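Local coordinates for L-threonine dehydrogenase (Flavobacterium frigidimaris, PDB 2YY7), which probably oxidises L-threonine at its 3-hydroxyl group, using bound NAD as the hydride acceptor, at residues 114-126 / 137-151. Residues are numbered along the deposited sequence; the frame is centred on the assembly and turned at random.
Sequences FWPSSIAVFGPTT and MEPSTVYGISKQAGE. With NAD (nicotinamide-adenine-dinucleotide), chain E; GOL (glycerol), chain G.
Trp-115 sets CH2, at the edge of its indole, against Lys-147 O (3.4 Å), while Gly-150 CA approaches the ring obliquely, 3.7 Å from CH2, and a side chain there would collide with the ring. On the Tyr-143 ring, Lys-147 CG lies over the centre of one face, NAD O2D meets the edge, and Ala-120 CB approaches CD2 obliquely. Val-121 CG2 covers one face of its neighbour Phe-122, whose ring Met-137 SD approaches obliquely in a Met-aromatic contact. Lys-147 bends at chi2 (-58°), carrying NZ to Pro-116 O (2.7 Å) and to NAD O3D (2.9 Å). A methionine in its place would probably leave that carbonyl and the ribose hydroxyl without their donor. Tyr-143 OH hydrogen-bonds NAD O2D at 2.6 Å and, with Ser-118 OG, a glycerol; this Ser, Tyr-x-x-x-Lys set is the signature of short-chain dehydrogenases. Ser-117, small enough to fit beside the helix, gives its hydroxyl to the anti lone pair of Glu-151 OE1 (2.6 Å), while OE2 pairs with Arg-169. The contact thus sets the end of Rossmann strand 112-118, between strands 71-74 and 164-174, on helix 142-161, which Ile-145 and Ala-149 pack against helix 87-106.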
ATOM      1  N   PHE A 114      -2.122  18.821   4.703  1.00  7.57           N
ATOM      2  CA  PHE A 114      -2.032  18.009   5.900  1.00  8.42           C
ATOM      3  C   PHE A 114      -3.005  16.872   5.624  1.00  8.55           C
ATOM      4  O   PHE A 114      -4.162  17.108   5.262  1.00  6.64           O
ATOM      5  CB  PHE A 114      -2.497  18.700   7.182  1.00  8.28           C
ATOM      6  CG  PHE A 114      -2.567  17.747   8.359  1.00  8.79           C
ATOM      7  CD1 PHE A 114      -1.397  17.312   8.987  1.00  7.68           C
ATOM      8  CD2 PHE A 114      -3.784  17.187   8.751  1.00 10.08           C
ATOM      9  CE1 PHE A 114      -1.432  16.332   9.980  1.00  7.79           C
ATOM     10  CE2 PHE A 114      -3.836  16.202   9.747  1.00  9.87           C
ATOM     11  CZ  PHE A 114      -2.654  15.772  10.361  1.00 10.96           C
ATOM     12  N   TRP A 115      -2.525  15.649   5.774  1.00  8.59           N
ATOM     13  CA  TRP A 115      -3.350  14.471   5.567  1.00  8.89           C
ATOM     14  C   TRP A 115      -2.947  13.496   6.662  1.00  9.14           C
ATOM     15  O   TRP A 115      -1.790  13.100   6.752  1.00  9.67           O
ATOM     16  CB  TRP A 115      -3.087  13.858   4.194  1.00  7.98           C
ATOM     17  CG  TRP A 115      -3.774  12.537   4.026  1.00  8.27           C
ATOM     18  CD1 TRP A 115      -5.103  12.320   3.797  1.00  8.54           C
ATOM     19  CD2 TRP A 115      -3.174  11.247   4.164  1.00  8.03           C
ATOM     20  NE1 TRP A 115      -5.369  10.973   3.789  1.00  6.02           N
ATOM     21  CE2 TRP A 115      -4.201  10.291   4.012  1.00  5.55           C
ATOM     22  CE3 TRP A 115      -1.867  10.805   4.408  1.00 10.52           C
ATOM     23  CZ2 TRP A 115      -3.960   8.914   4.094  1.00  7.98           C
ATOM     24  CZ3 TRP A 115      -1.627   9.434   4.491  1.00  9.14           C
ATOM     25  CH2 TRP A 115      -2.670   8.507   4.332  1.00  8.25           C
ATOM     26  N   PRO A 116      -3.896  13.103   7.518  1.00 10.10           N
ATOM     27  CA  PRO A 116      -3.540  12.176   8.588  1.00 10.13           C
ATOM     28  C   PRO A 116      -3.611  10.704   8.216  1.00 10.86           C
ATOM     29  O   PRO A 116      -4.510  10.267   7.490  1.00 10.91           O
ATOM     30  CB  PRO A 116      -4.539  12.527   9.672  1.00  9.95           C
ATOM     31  CG  PRO A 116      -5.801  12.756   8.852  1.00 10.58           C
ATOM     32  CD  PRO A 116      -5.284  13.586   7.677  1.00  9.14           C
ATOM     33  N   SER A 117      -2.634   9.954   8.711  1.00 10.73           N
ATOM     34  CA  SER A 117      -2.594   8.517   8.508  1.00 10.23           C
ATOM     35  C   SER A 117      -3.135   7.996   9.831  1.00 10.16           C
ATOM     36  O   SER A 117      -3.819   8.731  10.553  1.00  9.51           O
ATOM     37  CB  SER A 117      -1.159   8.032   8.301  1.00 10.34           C
ATOM     38  OG  SER A 117      -1.122   6.628   8.094  1.00 10.64           O
ATOM     39  N   SER A 118      -2.819   6.750  10.159  1.00  9.00           N
ATOM     40  CA  SER A 118      -3.292   6.159  11.403  1.00  9.25           C
ATOM     41  C   SER A 118      -2.415   4.996  11.856  1.00  8.71           C
ATOM     42  O   SER A 118      -1.674   4.415  11.063  1.00  7.66           O
ATOM     43  CB  SER A 118      -4.733   5.667  11.221  1.00  8.01           C
ATOM     44  OG  SER A 118      -5.137   4.856  12.303  1.00  8.36           O
ATOM     45  N   ILE A 119      -2.503   4.659  13.138  1.00  9.72           N
ATOM     46  CA  ILE A 119      -1.746   3.534  13.669  1.00 10.66           C
ATOM     47  C   ILE A 119      -2.275   2.271  12.988  1.00 10.73           C
ATOM     48  O   ILE A 119      -1.710   1.188  13.136  1.00 11.14           O
ATOM     49  CB  ILE A 119      -1.937   3.385  15.192  1.00 11.57           C
ATOM     50  CG1 ILE A 119      -3.434   3.393  15.530  1.00 11.59           C
ATOM     51  CG2 ILE A 119      -1.181   4.493  15.919  1.00 10.84           C
ATOM     52  CD1 ILE A 119      -3.748   3.015  16.972  1.00 11.67           C
ATOM     53  N   ALA A 120      -3.370   2.421  12.243  1.00  9.83           N
ATOM     54  CA  ALA A 120      -3.976   1.299  11.532  1.00  9.39           C
ATOM     55  C   ALA A 120      -3.102   0.822  10.372  1.00  8.99           C
ATOM     56  O   ALA A 120      -3.387  -0.215   9.768  1.00  9.38           O
ATOM     57  CB  ALA A 120      -5.358   1.690  11.014  1.00  8.75           C
ATOM     58  N   VAL A 121      -2.049   1.577  10.054  1.00  9.58           N
ATOM     59  CA  VAL A 121      -1.143   1.186   8.975  1.00 10.34           C
ATOM     60  C   VAL A 121      -0.289  -0.014   9.393  1.00 10.71           C
ATOM     61  O   VAL A 121       0.327  -0.679   8.556  1.00 10.44           O
ATOM     62  CB  VAL A 121      -0.201   2.350   8.558  1.00 11.49           C
ATOM     63  CG1 VAL A 121      -1.022   3.513   8.027  1.00 11.91           C
ATOM     64  CG2 VAL A 121       0.657   2.795   9.737  1.00  8.65           C
ATOM     65  N   PHE A 122      -0.257  -0.292  10.693  1.00  9.62           N
ATOM     66  CA  PHE A 122       0.515  -1.414  11.208  1.00 11.27           C
ATOM     67  C   PHE A 122      -0.324  -2.691  11.166  1.00  9.61           C
ATOM     68  O   PHE A 122      -1.549  -2.630  11.090  1.00 10.06           O
ATOM     69  CB  PHE A 122       0.980  -1.111  12.633  1.00  9.89           C
ATOM     70  CG  PHE A 122       1.882   0.091  12.723  1.00 12.84           C
ATOM     71  CD1 PHE A 122       3.099   0.113  12.043  1.00 11.16           C
ATOM     72  CD2 PHE A 122       1.505   1.213  13.457  1.00 13.86           C
ATOM     73  CE1 PHE A 122       3.925   1.231  12.092  1.00 13.05           C
ATOM     74  CE2 PHE A 122       2.329   2.341  13.513  1.00 13.35           C
ATOM     75  CZ  PHE A 122       3.540   2.349  12.830  1.00 12.22           C
ATOM     76  N   GLY A 123       0.341  -3.843  11.201  1.00 10.30           N
ATOM     77  CA  GLY A 123      -0.369  -5.106  11.143  1.00  9.98           C
ATOM     78  C   GLY A 123       0.081  -6.122  12.178  1.00 12.17           C
ATOM     79  O   GLY A 123       0.899  -5.803  13.050  1.00 12.25           O
ATOM     80  N   PRO A 124      -0.418  -7.367  12.084  1.00 12.11           N
ATOM     81  CA  PRO A 124      -0.126  -8.496  12.978  1.00 12.80           C
ATOM     82  C   PRO A 124       1.357  -8.797  13.163  1.00 13.50           C
ATOM     83  O   PRO A 124       1.776  -9.289  14.211  1.00 14.03           O
ATOM     84  CB  PRO A 124      -0.849  -9.669  12.308  1.00 13.51           C
ATOM     85  CG  PRO A 124      -1.953  -9.016  11.535  1.00 13.31           C
ATOM     86  CD  PRO A 124      -1.276  -7.803  10.965  1.00 12.75           C
ATOM     87  N   THR A 125       2.142  -8.505  12.132  1.00 13.36           N
ATOM     88  CA  THR A 125       3.574  -8.763  12.140  1.00 13.82           C
ATOM     89  C   THR A 125       4.412  -7.573  12.607  1.00 13.79           C
ATOM     90  O   THR A 125       5.643  -7.638  12.620  1.00 13.42           O
ATOM     91  CB  THR A 125       4.040  -9.192  10.731  1.00 13.78           C
ATOM     92  OG1 THR A 125       3.513  -8.284   9.754  1.00 14.66           O
ATOM     93  CG2 THR A 125       3.547 -10.603  10.410  1.00 15.22           C
ATOM     94  N   THR A 126       3.748  -6.488  12.990  1.00 12.44           N
ATOM     95  CA  THR A 126       4.440  -5.293  13.459  1.00 12.81           C
ATOM     96  C   THR A 126       4.731  -5.418  14.954  1.00 13.20           C
ATOM     97  O   THR A 126       3.847  -5.792  15.721  1.00 11.76           O
ATOM     98  CB  THR A 126       3.572  -4.037  13.262  1.00 12.80           C
ATOM     99  OG1 THR A 126       3.297  -3.850  11.870  1.00 12.69           O
ATOM    100  CG2 THR A 126       4.278  -2.813  13.807  1.00 13.03           C
ATOM    101  N   MET A 137       4.987  -3.395   8.097  1.00 12.24           N
ATOM    102  CA  MET A 137       3.622  -2.882   8.000  1.00 14.70           C
ATOM    103  C   MET A 137       2.766  -3.697   7.031  1.00 12.55           C
ATOM    104  O   MET A 137       2.880  -3.560   5.813  1.00 11.46           O
ATOM    105  CB  MET A 137       3.629  -1.406   7.565  1.00 13.20           C
ATOM    106  CG  MET A 137       4.405  -0.480   8.503  1.00 16.09           C
ATOM    107  SD  MET A 137       4.085   1.288   8.235  1.00 24.56           S
ATOM    108  CE  MET A 137       4.988   1.575   6.721  1.00 29.01           C
ATOM    109  N   GLU A 138       1.907  -4.550   7.577  1.00 11.73           N
ATOM    110  CA  GLU A 138       1.030  -5.371   6.747  1.00  9.98           C
ATOM    111  C   GLU A 138      -0.389  -5.255   7.277  1.00  9.16           C
ATOM    112  O   GLU A 138      -0.928  -6.203   7.843  1.00  8.91           O
ATOM    113  CB  GLU A 138       1.482  -6.836   6.773  1.00 11.21           C
ATOM    114  CG  GLU A 138       2.909  -7.055   6.285  1.00 14.52           C
ATOM    115  CD  GLU A 138       3.264  -8.521   6.143  1.00 19.22           C
ATOM    116  OE1 GLU A 138       3.021  -9.297   7.090  1.00 22.75           O
ATOM    117  OE2 GLU A 138       3.799  -8.898   5.084  1.00 19.84           O
ATOM    118  N   PRO A 139      -1.011  -4.074   7.110  1.00  8.61           N
ATOM    119  CA  PRO A 139      -2.381  -3.843   7.581  1.00  9.81           C
ATOM    120  C   PRO A 139      -3.364  -4.901   7.093  1.00 10.34           C
ATOM    121  O   PRO A 139      -3.359  -5.275   5.919  1.00  9.88           O
ATOM    122  CB  PRO A 139      -2.702  -2.444   7.050  1.00  8.03           C
ATOM    123  CG  PRO A 139      -1.810  -2.311   5.850  1.00  7.27           C
ATOM    124  CD  PRO A 139      -0.522  -2.913   6.350  1.00  7.24           C
ATOM    125  N   SER A 140      -4.198  -5.383   8.008  1.00 10.27           N
ATOM    126  CA  SER A 140      -5.186  -6.401   7.688  1.00 10.61           C
ATOM    127  C   SER A 140      -6.597  -5.839   7.474  1.00 10.34           C
ATOM    128  O   SER A 140      -7.536  -6.598   7.251  1.00  9.18           O
ATOM    129  CB  SER A 140      -5.210  -7.458   8.794  1.00 10.51           C
ATOM    130  OG  SER A 140      -5.434  -6.854  10.052  1.00 14.50           O
ATOM    131  N   THR A 141      -6.745  -4.516   7.547  1.00  9.51           N
ATOM    132  CA  THR A 141      -8.052  -3.883   7.334  1.00  9.35           C
ATOM    133  C   THR A 141      -8.037  -3.012   6.082  1.00  9.03           C
ATOM    134  O   THR A 141      -6.978  -2.551   5.657  1.00  9.06           O
ATOM    135  CB  THR A 141      -8.452  -2.977   8.516  1.00  7.84           C
ATOM    136  OG1 THR A 141      -7.557  -1.857   8.595  1.00 10.45           O
ATOM    137  CG2 THR A 141      -8.397  -3.757   9.818  1.00  7.99           C
ATOM    138  N   VAL A 142      -9.210  -2.796   5.493  1.00  8.93           N
ATOM    139  CA  VAL A 142      -9.337  -1.948   4.306  1.00  9.97           C
ATOM    140  C   VAL A 142      -8.778  -0.571   4.648  1.00  9.83           C
ATOM    141  O   VAL A 142      -8.033   0.027   3.869  1.00  8.46           O
ATOM    142  CB  VAL A 142     -10.830  -1.765   3.889  1.00  9.88           C
ATOM    143  CG1 VAL A 142     -10.941  -0.756   2.750  1.00 14.68           C
ATOM    144  CG2 VAL A 142     -11.427  -3.097   3.468  1.00  9.94           C
ATOM    145  N   TYR A 143      -9.150  -0.078   5.825  1.00  9.51           N
ATOM    146  CA  TYR A 143      -8.713   1.232   6.301  1.00  9.79           C
ATOM    147  C   TYR A 143      -7.190   1.334   6.325  1.00 10.28           C
ATOM    148  O   TYR A 143      -6.613   2.241   5.718  1.00 11.45           O
ATOM    149  CB  TYR A 143      -9.277   1.469   7.699  1.00  9.59           C
ATOM    150  CG  TYR A 143      -8.873   2.760   8.373  1.00  9.25           C
ATOM    151  CD1 TYR A 143      -9.324   3.998   7.906  1.00  6.63           C
ATOM    152  CD2 TYR A 143      -8.118   2.736   9.543  1.00  8.70           C
ATOM    153  CE1 TYR A 143      -9.037   5.189   8.608  1.00  7.34           C
ATOM    154  CE2 TYR A 143      -7.828   3.901  10.247  1.00  7.10           C
ATOM    155  CZ  TYR A 143      -8.292   5.124   9.782  1.00  7.89           C
ATOM    156  OH  TYR A 143      -8.029   6.257  10.522  1.00  9.55           O
ATOM    157  N   GLY A 144      -6.545   0.397   7.021  1.00 10.09           N
ATOM    158  CA  GLY A 144      -5.092   0.405   7.109  1.00  9.05           C
ATOM    159  C   GLY A 144      -4.416   0.366   5.749  1.00  9.51           C
ATOM    160  O   GLY A 144      -3.397   1.021   5.533  1.00  8.92           O
ATOM    161  N   ILE A 145      -4.980  -0.410   4.829  1.00  9.60           N
ATOM    162  CA  ILE A 145      -4.421  -0.517   3.484  1.00  9.58           C
ATOM    163  C   ILE A 145      -4.490   0.838   2.785  1.00  8.96           C
ATOM    164  O   ILE A 145      -3.537   1.243   2.101  1.00  8.48           O
ATOM    165  CB  ILE A 145      -5.184  -1.573   2.644  1.00 10.02           C
ATOM    166  CG1 ILE A 145      -5.077  -2.946   3.326  1.00  9.44           C
ATOM    167  CG2 ILE A 145      -4.612  -1.634   1.221  1.00  8.64           C
ATOM    168  CD1 ILE A 145      -5.886  -4.036   2.650  1.00 10.24           C
ATOM    169  N   SER A 146      -5.606   1.541   2.966  1.00  8.44           N
ATOM    170  CA  SER A 146      -5.785   2.850   2.344  1.00  7.93           C
ATOM    171  C   SER A 146      -4.813   3.867   2.931  1.00  7.71           C
ATOM    172  O   SER A 146      -4.294   4.725   2.214  1.00  7.65           O
ATOM    173  CB  SER A 146      -7.230   3.354   2.516  1.00  7.62           C
ATOM    174  OG  SER A 146      -7.480   3.836   3.827  1.00 10.46           O
ATOM    175  N   LYS A 147      -4.571   3.780   4.234  1.00  8.10           N
ATOM    176  CA  LYS A 147      -3.647   4.702   4.886  1.00  8.94           C
ATOM    177  C   LYS A 147      -2.204   4.411   4.471  1.00  8.93           C
ATOM    178  O   LYS A 147      -1.403   5.325   4.309  1.00  8.93           O
ATOM    179  CB  LYS A 147      -3.788   4.614   6.410  1.00  7.90           C
ATOM    180  CG  LYS A 147      -5.107   5.170   6.946  1.00 10.38           C
ATOM    181  CD  LYS A 147      -5.293   6.641   6.553  1.00 11.72           C
ATOM    182  CE  LYS A 147      -6.459   7.282   7.295  1.00  9.26           C
ATOM    183  NZ  LYS A 147      -6.634   8.720   6.917  1.00  9.46           N
ATOM    184  N   GLN A 148      -1.868   3.139   4.300  1.00  8.73           N
ATOM    185  CA  GLN A 148      -0.516   2.788   3.895  1.00  8.01           C
ATOM    186  C   GLN A 148      -0.246   3.272   2.470  1.00  8.15           C
ATOM    187  O   GLN A 148       0.784   3.890   2.202  1.00  8.80           O
ATOM    188  CB  GLN A 148      -0.295   1.280   3.973  1.00  6.94           C
ATOM    189  CG  GLN A 148       1.069   0.877   3.461  1.00  7.81           C
ATOM    190  CD  GLN A 148       1.315  -0.600   3.578  1.00 11.08           C
ATOM    191  OE1 GLN A 148       0.563  -1.412   3.037  1.00 12.20           O
ATOM    192  NE2 GLN A 148       2.374  -0.961   4.287  1.00 11.44           N
ATOM    193  N   ALA A 149      -1.171   2.992   1.561  1.00  7.46           N
ATOM    194  CA  ALA A 149      -1.025   3.425   0.170  1.00  8.65           C
ATOM    195  C   ALA A 149      -1.011   4.953   0.132  1.00  8.56           C
ATOM    196  O   ALA A 149      -0.310   5.564  -0.683  1.00  8.17           O
ATOM    197  CB  ALA A 149      -2.177   2.885  -0.672  1.00  8.47           C
ATOM    198  N   GLY A 150      -1.794   5.564   1.018  1.00  7.93           N
ATOM    199  CA  GLY A 150      -1.844   7.013   1.085  1.00  8.24           C
ATOM    200  C   GLY A 150      -0.470   7.556   1.424  1.00  7.54           C
ATOM    201  O   GLY A 150      -0.001   8.489   0.783  1.00  8.85           O
ATOM    202  N   GLU A 151       0.169   6.979   2.442  1.00  8.08           N
ATOM    203  CA  GLU A 151       1.509   7.397   2.854  1.00  8.80           C
ATOM    204  C   GLU A 151       2.497   7.272   1.700  1.00  8.40           C
ATOM    205  O   GLU A 151       3.283   8.187   1.446  1.00  7.85           O
ATOM    206  CB  GLU A 151       2.016   6.541   4.025  1.00  8.10           C
ATOM    207  CG  GLU A 151       1.270   6.741   5.331  1.00  8.40           C
ATOM    208  CD  GLU A 151       1.960   6.060   6.505  1.00 11.70           C
ATOM    209  OE1 GLU A 151       1.369   6.020   7.604  1.00  5.15           O
ATOM    210  OE2 GLU A 151       3.096   5.566   6.329  1.00 15.69           O
TER
HETATM  211  PA  NAD E3001     -15.089  11.428  11.398  1.00  9.94           P
HETATM  212  O1A NAD E3001     -15.538  11.814  12.765  1.00 10.01           O
HETATM  213  O2A NAD E3001     -15.712  10.197  10.845  1.00 10.53           O
HETATM  214  O5B NAD E3001     -15.177  12.658  10.407  1.00  8.58           O
HETATM  215  C5B NAD E3001     -15.169  12.483   9.019  1.00  3.91           C
HETATM  216  C4B NAD E3001     -15.883  13.641   8.368  1.00  5.99           C
HETATM  217  O4B NAD E3001     -15.693  13.527   6.956  1.00  7.54           O
HETATM  218  C3B NAD E3001     -17.403  13.625   8.660  1.00  7.81           C
HETATM  219  O3B NAD E3001     -17.856  14.888   9.176  1.00  8.85           O
HETATM  220  C2B NAD E3001     -18.010  13.240   7.305  1.00  7.51           C
HETATM  221  O2B NAD E3001     -19.292  13.808   7.102  1.00  8.79           O
HETATM  222  C1B NAD E3001     -16.950  13.775   6.330  1.00  8.55           C
HETATM  223  N9A NAD E3001     -17.047  13.170   4.994  1.00  8.89           N
HETATM  224  C8A NAD E3001     -17.266  11.823   4.711  1.00 10.09           C
HETATM  225  N7A NAD E3001     -17.312  11.682   3.378  1.00  8.19           N
HETATM  226  C5A NAD E3001     -17.107  12.902   2.833  1.00  9.44           C
HETATM  227  C6A NAD E3001     -17.093  13.325   1.513  1.00  8.67           C
HETATM  228  N6A NAD E3001     -17.371  12.485   0.539  1.00  7.69           N
HETATM  229  N1A NAD E3001     -16.891  14.652   1.240  1.00  8.28           N
HETATM  230  C2A NAD E3001     -16.698  15.572   2.260  1.00  9.67           C
HETATM  231  N3A NAD E3001     -16.737  15.176   3.583  1.00  8.46           N
HETATM  232  C4A NAD E3001     -16.950  13.844   3.841  1.00  7.80           C
HETATM  233  O3  NAD E3001     -13.517  11.104  11.433  1.00  9.50           O
HETATM  234  PN  NAD E3001     -12.349  11.766  12.345  1.00  9.35           P
HETATM  235  O1N NAD E3001     -12.482  13.258  12.445  1.00  7.46           O
HETATM  236  O2N NAD E3001     -12.222  10.886  13.538  1.00 14.18           O
HETATM  237  O5D NAD E3001     -11.044  11.455  11.430  1.00  8.59           O
HETATM  238  C5D NAD E3001     -10.556  12.425  10.492  1.00  7.19           C
HETATM  239  C4D NAD E3001      -9.253  11.875   9.847  1.00  6.92           C
HETATM  240  O4D NAD E3001      -8.340  11.488  10.858  1.00  6.26           O
HETATM  241  C3D NAD E3001      -9.469  10.612   9.008  1.00  9.06           C
HETATM  242  O3D NAD E3001      -8.546  10.627   7.923  1.00 10.26           O
HETATM  243  C2D NAD E3001      -9.059   9.495   9.937  1.00  9.11           C
HETATM  244  O2D NAD E3001      -8.748   8.359   9.165  1.00 10.15           O
HETATM  245  C1D NAD E3001      -7.894  10.124  10.702  1.00  6.43           C
HETATM  246  N1N NAD E3001      -7.688   9.418  11.988  1.00  6.65           N
HETATM  247  C2N NAD E3001      -8.624   9.540  12.995  1.00  5.39           C
HETATM  248  C3N NAD E3001      -8.423   8.874  14.199  1.00  7.35           C
HETATM  249  C7N NAD E3001      -9.362   9.080  15.356  1.00  7.03           C
HETATM  250  O7N NAD E3001      -9.102   8.306  16.474  1.00  9.20           O
HETATM  251  N7N NAD E3001     -10.413   9.919  15.293  1.00 11.22           N
HETATM  252  C4N NAD E3001      -7.286   8.063  14.379  1.00  5.97           C
HETATM  253  C5N NAD E3001      -6.334   7.971  13.359  1.00  4.61           C
HETATM  254  C6N NAD E3001      -6.546   8.628  12.163  1.00  2.20           C
HETATM  255  C1  GOL G1001      -8.790   3.579  15.644  1.00 11.01           C
HETATM  256  O1  GOL G1001     -10.048   3.860  15.744  1.00 22.12           O
HETATM  257  C2  GOL G1001      -8.250   4.738  14.968  1.00 16.83           C
HETATM  258  O2  GOL G1001      -6.893   4.552  15.123  1.00 15.91           O
HETATM  259  C3  GOL G1001      -8.695   4.641  13.510  1.00 10.64           C
HETATM  260  O3  GOL G1001      -7.841   5.477  12.883  1.00 16.83           O
HETATM  261  O   HOH W   1      -7.601   8.455   4.075  1.00 10.54           O
HETATM  262  O   HOH W   2      -5.230  -2.043  10.047  1.00 11.99           O
HETATM  263  O   HOH W   3      -3.764  -4.246  10.740  1.00  9.40           O